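Local coordinates for protein ESSB (Geobacillus thermodenitrificans, PDB 2YNQ) that is an integral membrane component of the type VII secretion system, represented here by its extracellular domain, and probably works as a dimer in protein export, at residues D[15-19]-D[43-49]; D[24-28]-D[50-54]; D[105-110]-D[137-141]. One frame throughout, in Å; residues are numbered along the deposited sequence.

Interaction 1. Residues D[15-19]-D[43-49]; sequences STELF and IQYELAS
Phe19 and Glu46 sit where the backbones of 15-19 and 43-49 come nearest, their CA atoms 6.4 Å apart. The two helical segments run with their axes 10.3 Å apart at closest approach and their N-to-C directions inclined by 47°. Glu46 points from helix 41-53 toward the last turn of helix 7-19, its chain extended beyond CG, and its carboxylate divides between two hydroxyls: OE2 lies 2.7 Å from Thr16 OG1 and OE1 3.0 Å from Ser15 OG. Both hydroxyls also lie in hydrogen-bonding reach of the carbonyl oxygen of Tyr12, about one turn back. The contact packs the first helix of this all-helical extracellular domain against the third, and helix 24-31 adds to it by touching Ser15 through Leu31. Nearer the backbone, the aliphatic part of Glu46 lies over one face of the Phe19 ring, with CA 4.1 Å from the centroid in a CH-pi contact. With CG anti to the backbone N, Phe19 reaches across to helix 41-53, its ring plane only 7° from that of the carboxylate. Farther out, Phe19 CE2 meets Tyr45 CE2 at 3.8 Å, the two rings inclined at 74°, while Phe19 CE1 rests 3.7 Å from Ser49 CB. Ser49 OG donates to Tyr45 O, which accepts Ser49 N from the opposite face of the carbonyl plane.

Interaction 2. Residues D[24-28]-D[50-54]; sequences YSDVI and SYVMT
A Met-aromatic contact joins the start of helix 24-31 to the C-terminal end of helix 41-53, where Met53 lies over one face of the Tyr24 ring. Met53 CB stands 4.0 Å from the ring centroid and nearly on the normal, a CH-pi contact. Bends at chi2 and chi3 fold the thioether back, bringing CE to 3.8 Å from Tyr24 OH and leaving SD oblique to the ring. Ser50 OG approaches the edge of the same ring in its plane, 3.5 Å from Tyr24 CD1, and also touches Val27 CG1; its hydrogen bond is with Glu46 O, one turn back. One turn on from Tyr24, Ile28 lies across a face of Tyr51, with CG1 3.9 Å from the centroid and CG2 against the hydroxyl. A water links Tyr51 OH (2.8 Å) to Ile28 O (2.7 Å). Thr54 CG2 packs on Tyr24 CB, and Ser25 OG bonds to Asp135 and Arg113 of the second subunit. No direct hydrogen bond crosses between 24-28 and 50-54, so cohesion here rests on dispersion and CH-pi packing, with one water as a polar bridge between the segments.

Interaction 3. Residues D[105-110]-D[137-141]; sequences IVYALL and EIKEY
An antiparallel helix pair holds this contact: 105-110 of helix 102-118 packs on 137-141 of the long helix 124-152, the segment axes 9.9 Å apart and their directions at 158°. Val106 and Ile138 mark the closest backbone approach, with CA atoms 5.8 Å apart. The interface between the segments is almost wholly apolar. Tyr141 leans across helix 102-118, its CG anti to the carbonyl carbon (chi1 -75°), and this carries the ring along a row of aliphatic branches. Val106 CG2 presses against the base of the side chain, 3.5 Å from Tyr141 CB. Farther along, Ile105 CG2 lies 3.6 Å from Tyr141 CE2, also touching CZ, and Ile105 CD1 comes near the hydroxyl oxygen; Leu109 CD1 meets the same CD2-CE2 side of the ring. All three approach the ring obliquely. Ile138 fills the neighbouring position, between two leucines: its CG1 is 3.7 Å from Leu109 CB, and its CD1 is 3.8 Å from Leu110 CD2, Leu110 and Ile138 crossing at about a right angle. The extended chain of Glu137 runs across Leu109: Glu137 CG and CD lie against Leu109 CD1, and Glu137 OE1 is 3.8 Å from Leu109 CD2. Its carboxylate is held from outside the pair, where OE2 forms a salt bridge with Arg97 of helix 89-99. That helix also covers Ile105, through Leu93, Ala96 and Arg97, and Arg97 touches Tyr141 as well. Helix 75-85 lies against Tyr107 and Ala108, while Thr58 and Leu57 of the second subunit pack on Val106 and Leu110.

Overall arrangement
Interactions 1 and 2 form one continuous packed region, their centres 8 Å apart. Both use helix 41-53, which receives helix 7-19 along 43-49 and the next helix, 24-31, along 50-54, so their segments alternate in the sequence. The two touch where Val27 CG2 meets the backbone of helix 7-19 and where Ser50 OG meets Phe19. Interaction 3 follows later in the chain and lies on the opposite side of its centre, 29 Å from interaction 1 and 25 Å from interaction 2, centre to centre. The domain is thus packed helix on helix on both sides of its centre, and the second subunit touches interactions 2 and 3, consistent with a dimeric extracellular part.

Interaction 1. Residues D[15-19]-D[43-49]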
# COMPACT_ATOMS: atom_id res chain seq x y z
N SER D 15 7.71 1.25 23.85
CA SER D 15 7.82 0.98 22.42
C SER D 15 9.03 0.11 22.10
O SER D 15 9.00 -0.66 21.13
CB SER D 15 7.84 2.27 21.58
OG SER D 15 9.04 2.98 21.73
N THR D 16 10.09 0.24 22.91
CA THR D 16 11.26 -0.57 22.75
C THR D 16 10.89 -2.01 23.05
O THR D 16 11.21 -2.91 22.27
CB THR D 16 12.39 -0.08 23.66
OG1 THR D 16 12.83 1.19 23.19
CG2 THR D 16 13.57 -1.05 23.65
N GLU D 17 10.17 -2.23 24.15
CA GLU D 17 9.75 -3.57 24.51
C GLU D 17 8.89 -4.23 23.41
O GLU D 17 8.98 -5.43 23.17
CB GLU D 17 9.02 -3.56 25.86
CG GLU D 17 8.37 -4.88 26.24
CD GLU D 17 7.87 -4.93 27.69
OE1 GLU D 17 8.15 -3.99 28.48
OE2 GLU D 17 7.21 -5.92 28.04
N LEU D 18 8.04 -3.44 22.76
CA LEU D 18 7.15 -3.97 21.73
C LEU D 18 7.91 -4.18 20.43
O LEU D 18 7.75 -5.21 19.77
CB LEU D 18 5.94 -3.07 21.52
CG LEU D 18 5.02 -2.93 22.75
CD1 LEU D 18 4.26 -1.63 22.59
CD2 LEU D 18 4.06 -4.12 22.93
N PHE D 19 8.79 -3.24 20.11
CA PHE D 19 9.57 -3.34 18.89
C PHE D 19 10.50 -4.54 18.85
O PHE D 19 10.58 -5.25 17.83
CB PHE D 19 10.39 -2.08 18.64
CG PHE D 19 11.13 -2.12 17.35
CD1 PHE D 19 10.45 -1.93 16.14
CD2 PHE D 19 12.51 -2.36 17.34
CE1 PHE D 19 11.13 -1.99 14.94
CE2 PHE D 19 13.20 -2.43 16.14
CZ PHE D 19 12.51 -2.24 14.93
N ILE D 43 14.49 5.77 18.71
CA ILE D 43 13.04 5.70 18.77
C ILE D 43 12.44 6.06 17.39
O ILE D 43 11.53 5.38 16.90
CB ILE D 43 12.45 6.59 19.91
CG1 ILE D 43 13.07 6.23 21.29
CG2 ILE D 43 10.93 6.55 19.92
CD1 ILE D 43 12.91 4.77 21.76
N GLN D 44 12.99 7.09 16.75
CA GLN D 44 12.66 7.32 15.35
C GLN D 44 12.83 6.04 14.51
O GLN D 44 12.00 5.75 13.66
CB GLN D 44 13.52 8.46 14.78
CG GLN D 44 13.22 9.84 15.35
CD GLN D 44 14.22 10.87 14.88
OE1 GLN D 44 15.37 10.53 14.59
NE2 GLN D 44 13.80 12.13 14.79
N TYR D 45 13.90 5.29 14.79
CA TYR D 45 14.20 4.04 14.09
C TYR D 45 13.10 3.01 14.30
O TYR D 45 12.65 2.38 13.34
CB TYR D 45 15.54 3.45 14.57
CG TYR D 45 15.79 2.03 14.09
CD1 TYR D 45 16.05 1.77 12.75
CD2 TYR D 45 15.74 0.94 14.98
CE1 TYR D 45 16.26 0.46 12.30
CE2 TYR D 45 15.95 -0.37 14.54
CZ TYR D 45 16.21 -0.61 13.19
OH TYR D 45 16.43 -1.90 12.71
N GLU D 46 12.69 2.84 15.56
CA GLU D 46 11.64 1.90 15.92
C GLU D 46 10.33 2.24 15.22
O GLU D 46 9.69 1.34 14.64
CB GLU D 46 11.42 1.86 17.45
CG GLU D 46 12.58 1.26 18.25
CD GLU D 46 12.39 1.38 19.79
OE1 GLU D 46 11.28 1.70 20.28
OE2 GLU D 46 13.37 1.16 20.53
N LEU D 47 9.93 3.51 15.28
CA LEU D 47 8.67 3.97 14.71
C LEU D 47 8.68 3.85 13.18
O LEU D 47 7.77 3.26 12.58
CB LEU D 47 8.38 5.41 15.13
CG LEU D 47 6.98 5.96 14.84
CD1 LEU D 47 5.87 4.97 15.31
CD2 LEU D 47 6.77 7.36 15.45
N ALA D 48 9.75 4.35 12.58
CA ALA D 48 9.87 4.36 11.15
C ALA D 48 9.91 2.95 10.63
O ALA D 48 9.26 2.63 9.64
CB ALA D 48 11.09 5.16 10.71
N SER D 49 10.64 2.07 11.33
CA SER D 49 10.67 0.67 10.89
C SER D 49 9.29 0.13 10.99
O SER D 49 8.84 -0.56 10.08
CB SER D 49 11.62 -0.22 11.70
OG SER D 49 12.93 0.30 11.69

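Interaction 2. Residues D[24-28]-D[50-54]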
# COMPACT_ATOMS: atom_id res chain seq x y z
N TYR D 24 4.76 -4.22 15.68
CA TYR D 24 4.74 -2.95 14.95
C TYR D 24 3.50 -2.10 15.25
O TYR D 24 3.64 -0.93 15.60
CB TYR D 24 4.92 -3.21 13.44
CG TYR D 24 6.12 -4.08 13.10
CD1 TYR D 24 7.40 -3.68 13.45
CD2 TYR D 24 5.98 -5.29 12.43
CE1 TYR D 24 8.50 -4.46 13.14
CE2 TYR D 24 7.08 -6.08 12.12
CZ TYR D 24 8.35 -5.65 12.48
OH TYR D 24 9.47 -6.40 12.21
N SER D 25 2.31 -2.69 15.14
CA SER D 25 1.06 -1.96 15.35
C SER D 25 1.08 -1.30 16.72
O SER D 25 0.72 -0.14 16.87
CB SER D 25 -0.16 -2.87 15.24
OG SER D 25 -0.14 -3.65 14.05
N ASP D 26 1.54 -2.05 17.71
CA ASP D 26 1.50 -1.61 19.09
C ASP D 26 2.53 -0.52 19.36
O ASP D 26 2.31 0.35 20.20
CB ASP D 26 1.67 -2.80 20.02
CG ASP D 26 0.89 -2.66 21.32
OD1 ASP D 26 0.46 -1.52 21.65
OD2 ASP D 26 0.73 -3.69 22.02
N VAL D 27 3.67 -0.59 18.66
CA VAL D 27 4.67 0.47 18.70
C VAL D 27 4.05 1.76 18.22
O VAL D 27 4.21 2.81 18.85
CB VAL D 27 5.89 0.15 17.81
CG1 VAL D 27 6.75 1.39 17.60
CG2 VAL D 27 6.70 -1.00 18.39
N ILE D 28 3.32 1.67 17.10
CA ILE D 28 2.67 2.80 16.46
C ILE D 28 1.66 3.47 17.37
O ILE D 28 1.75 4.67 17.56
CB ILE D 28 2.03 2.39 15.09
CG1 ILE D 28 3.15 2.22 14.05
CG2 ILE D 28 0.98 3.42 14.60
CD1 ILE D 28 2.77 1.36 12.84
N SER D 50 8.59 0.48 12.06
CA SER D 50 7.27 -0.09 12.28
C SER D 50 6.32 0.37 11.18
O SER D 50 5.56 -0.45 10.65
CB SER D 50 6.74 0.23 13.66
OG SER D 50 7.55 -0.37 14.66
N TYR D 51 6.37 1.65 10.80
CA TYR D 51 5.53 2.11 9.71
C TYR D 51 5.92 1.46 8.40
O TYR D 51 5.05 0.96 7.66
CB TYR D 51 5.55 3.63 9.57
CG TYR D 51 4.67 4.35 10.56
CD1 TYR D 51 3.28 4.16 10.56
CD2 TYR D 51 5.22 5.22 11.48
CE1 TYR D 51 2.46 4.85 11.47
CE2 TYR D 51 4.42 5.91 12.39
CZ TYR D 51 3.05 5.72 12.38
OH TYR D 51 2.29 6.42 13.29
N VAL D 52 7.21 1.44 8.11
CA VAL D 52 7.65 0.95 6.82
C VAL D 52 7.33 -0.54 6.68
O VAL D 52 7.01 -1.00 5.59
CB VAL D 52 9.15 1.29 6.52
CG1 VAL D 52 10.03 0.06 6.49
CG2 VAL D 52 9.25 1.95 5.17
N MET D 53 7.37 -1.29 7.79
CA MET D 53 7.12 -2.72 7.74
C MET D 53 5.65 -3.01 7.47
O MET D 53 5.30 -4.11 6.98
CB MET D 53 7.55 -3.42 9.04
CG MET D 53 9.06 -3.47 9.27
SD MET D 53 9.90 -4.57 8.11
CE MET D 53 9.04 -6.10 8.45
N THR D 54 4.80 -2.05 7.81
CA THR D 54 3.36 -2.24 7.71
C THR D 54 2.74 -1.39 6.59
O THR D 54 1.53 -1.28 6.49
CB THR D 54 2.67 -1.92 9.05
OG1 THR D 54 2.98 -0.57 9.44
CG2 THR D 54 3.16 -2.84 10.13
O HOH W 1 2.93 6.60 16.03

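Interaction 3. Residues D[105-110]-D[137-141]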
# COMPACT_ATOMS: atom_id res chain seq x y z
N ILE D 105 9.34 11.14 -3.87
CA ILE D 105 8.45 12.23 -4.26
C ILE D 105 7.25 11.64 -4.97
O ILE D 105 6.10 11.96 -4.64
CB ILE D 105 9.14 13.29 -5.16
CG1 ILE D 105 10.33 13.92 -4.42
CG2 ILE D 105 8.13 14.34 -5.63
CD1 ILE D 105 11.28 14.79 -5.30
N VAL D 106 7.50 10.74 -5.91
CA VAL D 106 6.39 10.13 -6.61
C VAL D 106 5.46 9.40 -5.64
O VAL D 106 4.23 9.53 -5.73
CB VAL D 106 6.85 9.16 -7.72
CG1 VAL D 106 5.69 8.35 -8.21
CG2 VAL D 106 7.51 9.92 -8.85
N TYR D 107 6.03 8.63 -4.72
CA TYR D 107 5.19 7.88 -3.80
C TYR D 107 4.33 8.80 -2.92
O TYR D 107 3.14 8.53 -2.69
CB TYR D 107 6.03 6.95 -2.94
CG TYR D 107 5.20 6.00 -2.16
CD1 TYR D 107 4.62 4.89 -2.78
CD2 TYR D 107 4.97 6.20 -0.80
CE1 TYR D 107 3.84 4.00 -2.06
CE2 TYR D 107 4.20 5.31 -0.07
CZ TYR D 107 3.63 4.23 -0.70
OH TYR D 107 2.83 3.37 0.01
N ALA D 108 4.92 9.89 -2.47
CA ALA D 108 4.21 10.87 -1.67
C ALA D 108 3.12 11.58 -2.48
O ALA D 108 2.02 11.84 -1.99
CB ALA D 108 5.19 11.86 -1.08
N LEU D 109 3.42 11.85 -3.75
CA LEU D 109 2.44 12.44 -4.68
C LEU D 109 1.23 11.52 -4.82
O LEU D 109 0.07 11.98 -4.81
CB LEU D 109 3.07 12.73 -6.04
CG LEU D 109 3.91 14.02 -6.09
CD1 LEU D 109 4.81 14.04 -7.32
CD2 LEU D 109 3.04 15.32 -6.00
N LEU D 110 1.49 10.21 -4.93
CA LEU D 110 0.40 9.23 -4.96
C LEU D 110 -0.46 9.24 -3.70
O LEU D 110 -1.68 9.23 -3.80
CB LEU D 110 0.93 7.83 -5.24
CG LEU D 110 1.37 7.62 -6.70
CD1 LEU D 110 2.17 6.32 -6.82
CD2 LEU D 110 0.19 7.66 -7.72
N GLU D 137 2.80 16.02 -12.75
CA GLU D 137 4.07 15.93 -12.02
C GLU D 137 4.59 14.50 -11.89
O GLU D 137 5.78 14.23 -12.07
CB GLU D 137 3.96 16.57 -10.66
CG GLU D 137 5.29 16.70 -9.99
CD GLU D 137 5.26 17.59 -8.79
OE1 GLU D 137 4.16 18.01 -8.37
OE2 GLU D 137 6.36 17.88 -8.26
N ILE D 138 3.69 13.57 -11.58
CA ILE D 138 4.07 12.17 -11.47
C ILE D 138 4.61 11.69 -12.82
O ILE D 138 5.69 11.11 -12.88
CB ILE D 138 2.88 11.28 -11.01
CG1 ILE D 138 2.66 11.46 -9.50
CG2 ILE D 138 3.13 9.81 -11.36
CD1 ILE D 138 1.29 11.06 -9.02
N LYS D 139 3.87 11.97 -13.89
CA LYS D 139 4.29 11.54 -15.22
C LYS D 139 5.64 12.14 -15.62
O LYS D 139 6.49 11.46 -16.19
CB LYS D 139 3.23 11.81 -16.28
CG LYS D 139 3.37 10.88 -17.47
CD LYS D 139 2.24 10.98 -18.48
CE LYS D 139 2.43 9.90 -19.54
NZ LYS D 139 1.41 10.00 -20.61
N GLU D 140 5.85 13.41 -15.26
CA GLU D 140 7.14 14.05 -15.47
C GLU D 140 8.29 13.27 -14.81
O GLU D 140 9.30 12.99 -15.47
CB GLU D 140 7.09 15.52 -15.03
CG GLU D 140 8.13 16.41 -15.73
CD GLU D 140 8.24 16.10 -17.22
OE1 GLU D 140 7.23 16.27 -17.94
OE2 GLU D 140 9.33 15.67 -17.69
N TYR D 141 8.14 12.91 -13.52
CA TYR D 141 9.15 12.13 -12.78
C TYR D 141 9.28 10.74 -13.35
O TYR D 141 10.38 10.21 -13.49
CB TYR D 141 8.82 12.04 -11.30
CG TYR D 141 9.09 13.29 -10.52
CD1 TYR D 141 10.37 13.82 -10.43
CD2 TYR D 141 8.06 13.93 -9.84
CE1 TYR D 141 10.61 15.00 -9.71
CE2 TYR D 141 8.28 15.09 -9.12
CZ TYR D 141 9.56 15.62 -9.06
OH TYR D 141 9.77 16.76 -8.34